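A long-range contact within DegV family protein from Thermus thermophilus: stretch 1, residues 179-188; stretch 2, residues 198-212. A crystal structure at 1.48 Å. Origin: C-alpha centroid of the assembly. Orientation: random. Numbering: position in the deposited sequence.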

# COMPACT_ATOMS: atom_id res chain seq x y z
N GLY A 179 16.62 12.95 -14.22
CA GLY A 179 17.69 13.79 -14.72
C GLY A 179 18.17 14.90 -13.79
O GLY A 179 18.77 15.89 -14.21
N THR A 180 17.92 14.65 -12.50
CA THR A 180 18.28 15.68 -11.53
C THR A 180 18.69 15.13 -10.16
O THR A 180 19.18 15.85 -9.30
CB THR A 180 17.20 16.65 -11.28
OG1 THR A 180 16.12 16.01 -10.58
CG2 THR A 180 16.64 17.35 -12.51
N LEU A 181 18.51 13.81 -10.05
CA LEU A 181 18.82 13.19 -8.77
C LEU A 181 20.27 12.85 -8.42
O LEU A 181 20.67 12.81 -7.26
CB LEU A 181 18.10 11.79 -8.72
CG LEU A 181 18.16 11.07 -7.37
CD1 LEU A 181 17.57 11.91 -6.23
CD2 LEU A 181 17.40 9.74 -7.36
N LEU A 182 21.04 12.64 -9.51
CA LEU A 182 22.43 12.28 -9.29
C LEU A 182 22.63 11.15 -8.28
O LEU A 182 22.09 10.06 -8.41
CB LEU A 182 23.24 13.58 -9.13
CG LEU A 182 23.31 14.38 -10.44
CD1 LEU A 182 23.75 15.81 -10.17
CD2 LEU A 182 24.29 13.69 -11.37
N ASN A 183 23.39 11.29 -7.36
CA ASN A 183 23.75 10.46 -6.22
C ASN A 183 22.96 10.69 -4.93
O ASN A 183 23.14 10.00 -3.93
CB ASN A 183 25.23 10.53 -6.04
CG ASN A 183 26.02 9.96 -7.22
OD1 ASN A 183 25.69 8.90 -7.75
ND2 ASN A 183 27.07 10.67 -7.62
N LEU A 184 22.05 11.68 -5.03
CA LEU A 184 21.27 12.00 -3.85
C LEU A 184 20.16 10.96 -3.51
O LEU A 184 19.85 10.14 -4.38
CB LEU A 184 20.50 13.38 -4.01
CG LEU A 184 21.37 14.63 -4.13
CD1 LEU A 184 20.50 15.77 -4.64
CD2 LEU A 184 21.97 14.96 -2.78
N LYS A 185 19.60 10.95 -2.30
CA LYS A 185 18.56 9.97 -1.94
C LYS A 185 17.22 10.64 -2.19
O LYS A 185 16.98 11.74 -1.72
CB LYS A 185 18.65 9.56 -0.47
CG LYS A 185 20.02 9.05 -0.05
CD LYS A 185 20.55 7.94 -0.95
CE LYS A 185 21.94 7.52 -0.49
NZ LYS A 185 22.52 6.46 -1.35
N PRO A 186 16.33 9.98 -2.94
CA PRO A 186 15.02 10.55 -3.24
C PRO A 186 13.99 10.32 -2.15
O PRO A 186 13.98 9.27 -1.51
CB PRO A 186 14.62 9.84 -4.53
CG PRO A 186 15.15 8.44 -4.28
CD PRO A 186 16.53 8.70 -3.66
N VAL A 187 13.14 11.32 -1.92
CA VAL A 187 12.06 11.19 -0.96
C VAL A 187 10.81 11.36 -1.80
O VAL A 187 10.64 12.37 -2.50
CB VAL A 187 12.15 12.25 0.15
CG1 VAL A 187 10.97 12.11 1.10
CG2 VAL A 187 13.46 12.08 0.91
N LEU A 188 9.94 10.36 -1.74
CA LEU A 188 8.74 10.35 -2.56
C LEU A 188 7.45 10.27 -1.75
O LEU A 188 7.46 9.95 -0.56
CB LEU A 188 8.80 9.14 -3.50
CG LEU A 188 10.07 9.02 -4.35
CD1 LEU A 188 9.96 7.81 -5.26
CD2 LEU A 188 10.26 10.28 -5.17
N ALA A 198 9.01 14.40 -3.48
CA ALA A 198 8.88 15.07 -2.19
C ALA A 198 10.24 15.38 -1.57
O ALA A 198 10.41 15.23 -0.36
CB ALA A 198 8.05 14.23 -1.24
N GLY A 199 11.20 15.77 -2.39
CA GLY A 199 12.51 16.14 -1.87
C GLY A 199 13.64 15.17 -2.15
O GLY A 199 13.43 14.05 -2.62
N ARG A 200 14.86 15.63 -1.87
CA ARG A 200 16.08 14.85 -2.06
C ARG A 200 17.04 15.22 -0.94
O ARG A 200 17.05 16.36 -0.49
CB ARG A 200 16.73 15.18 -3.41
CG ARG A 200 15.94 14.71 -4.61
CD ARG A 200 16.52 15.31 -5.87
NE ARG A 200 16.42 16.77 -5.85
CZ ARG A 200 16.90 17.56 -6.80
NH1 ARG A 200 17.51 17.04 -7.86
NH2 ARG A 200 16.77 18.88 -6.70
N ALA A 201 17.87 14.27 -0.52
CA ALA A 201 18.80 14.54 0.57
C ALA A 201 20.14 13.83 0.37
O ALA A 201 20.24 12.81 -0.30
CB ALA A 201 18.19 14.10 1.90
N ARG A 202 21.19 14.47 0.82
CA ARG A 202 22.48 13.82 0.81
C ARG A 202 22.66 12.88 2.04
O ARG A 202 23.01 13.30 3.13
CB ARG A 202 23.66 14.87 0.86
CG ARG A 202 25.05 14.29 0.82
CD ARG A 202 26.12 15.37 0.89
NE ARG A 202 27.32 14.99 0.14
CZ ARG A 202 27.61 13.81 0.71
NH1 ARG A 202 27.79 13.51 1.98
NH2 ARG A 202 28.00 12.96 -0.24
N GLY A 203 22.54 11.59 1.64
CA GLY A 203 22.64 10.56 2.66
C GLY A 203 21.32 10.06 3.26
O GLY A 203 20.32 10.76 3.31
N GLU A 204 21.40 8.79 3.70
CA GLU A 204 20.20 8.21 4.29
C GLU A 204 19.62 8.96 5.52
O GLU A 204 18.43 9.13 5.69
CB GLU A 204 20.46 6.70 4.65
CG GLU A 204 19.33 5.93 5.34
CD GLU A 204 19.82 4.64 5.99
OE1 GLU A 204 20.18 3.70 5.24
OE2 GLU A 204 19.86 4.58 7.23
N LYS A 205 20.60 9.39 6.34
CA LYS A 205 20.20 10.16 7.50
C LYS A 205 19.43 11.46 7.26
O LYS A 205 18.41 11.73 7.88
CB LYS A 205 21.45 10.54 8.42
CG LYS A 205 21.13 11.30 9.70
CD LYS A 205 22.36 11.42 10.59
CE LYS A 205 22.03 12.16 11.89
NZ LYS A 205 23.19 12.24 12.82
N LYS A 206 19.99 12.24 6.31
CA LYS A 206 19.32 13.48 5.99
C LYS A 206 17.93 13.24 5.37
O LYS A 206 16.97 13.97 5.54
CB LYS A 206 20.16 14.49 5.11
CG LYS A 206 21.28 15.19 5.87
CD LYS A 206 22.07 16.14 5.00
CE LYS A 206 23.15 16.81 5.82
NZ LYS A 206 22.58 17.26 7.12
N ALA A 207 17.92 12.12 4.62
CA ALA A 207 16.65 11.71 4.05
C ALA A 207 15.58 11.42 5.11
O ALA A 207 14.42 11.83 5.02
CB ALA A 207 16.81 10.43 3.17
N ARG A 208 16.01 10.73 6.17
CA ARG A 208 15.09 10.45 7.26
C ARG A 208 14.66 11.74 7.95
O ARG A 208 13.51 11.87 8.37
CB ARG A 208 15.74 9.49 8.26
CG ARG A 208 16.04 8.12 7.67
CD ARG A 208 16.25 7.09 8.77
NE ARG A 208 17.25 7.52 9.73
CZ ARG A 208 18.56 7.42 9.55
NH1 ARG A 208 19.04 6.90 8.43
NH2 ARG A 208 19.40 7.86 10.48
N GLU A 209 15.58 12.70 8.06
CA GLU A 209 15.27 13.97 8.71
C GLU A 209 14.20 14.73 7.91
O GLU A 209 13.30 15.35 8.47
CB GLU A 209 16.56 14.78 8.94
CG GLU A 209 17.55 14.01 9.82
CD GLU A 209 18.85 14.76 10.11
OE1 GLU A 209 19.26 15.60 9.29
OE2 GLU A 209 19.46 14.47 11.16
N GLU A 210 14.37 14.64 6.62
CA GLU A 210 13.43 15.31 5.73
C GLU A 210 12.05 14.65 5.76
O GLU A 210 11.02 15.31 5.85
CB GLU A 210 13.87 15.27 4.20
CG GLU A 210 12.84 15.65 3.14
CD GLU A 210 12.20 17.01 3.37
OE1 GLU A 210 12.91 17.93 3.86
OE2 GLU A 210 11.00 17.18 3.05
N ILE A 211 12.05 13.39 6.06
CA ILE A 211 10.78 12.69 6.11
C ILE A 211 10.09 13.03 7.45
O ILE A 211 8.89 13.31 7.52
CB ILE A 211 10.91 11.08 6.07
CG1 ILE A 211 11.25 10.65 4.64
CG2 ILE A 211 9.64 10.38 6.57
CD1 ILE A 211 11.61 9.17 4.53
N LEU A 212 10.93 13.19 8.53
CA LEU A 212 10.35 13.51 9.83
C LEU A 212 9.91 14.99 9.88
O LEU A 212 8.91 15.32 10.52
CB LEU A 212 11.36 13.22 10.95
CG LEU A 212 10.80 13.29 12.37
CD1 LEU A 212 9.95 12.07 12.67
CD2 LEU A 212 11.95 13.39 13.35
O HOH W 1 23.24 10.77 -1.00

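Stretch 1 begins as a loop that meets the long side chain of Arg200. Thr180 O lies 2.5 Å from Arg200 NH1, near the plane of the guanidinium, a close polar approach whose angle is too poor for a hydrogen bond. Leu181 turns its end inward, so that its CD1 packs 3.6 Å from Arg200 CD, the apolar part of the arginine. A type II' turn from Leu181 to Leu184, closed by Leu184 N to Leu181 O at 2.9 Å, then brings the chain into line with stretch 2. Beside it, one water accepts from Gly203 N (2.9 Å) and donates to Asn183 O (3.0 Å), joining the turn to Gly203, at the N-cap position of the helix. Leu184 CD1 covers one face of the Arg200 guanidinium, a flat surface that an aliphatic group can pack against.

From Lys185 the stretches pair as antiparallel strands. Lys185 N donates to Ala201 O (2.8 Å), and Ala201 N returns the bond to Lys185 O (2.9 Å). The lysine's aliphatic stem lies over the start of the helix, with CB 4.2 Å from Ala207 CB, while its end leads away from stretch 2, as suits a charged amine on an exposed residue. Pro186 suits the next position because this pair with Arg200 is not hydrogen-bonded, so its lack of an N-H costs the ladder nothing.

Val187 is the most deeply engaged residue. Its N donates to Gly199 O and its O accepts from Ala198 N, both at 2.8 Å. Its branched side chain fills the space between strand and helix: CG1 packs 3.8 Å from Ile211 CG1 and CG2 lies 4.4 Å from Ala207 CB, a small, buried side chain on the side of the helix that faces the strand. Gly199 opposite has backbone angles that call for glycine. Leu188 points away, its side chain buried, while its backbone C lies 4.0 Å from Ala198 CB.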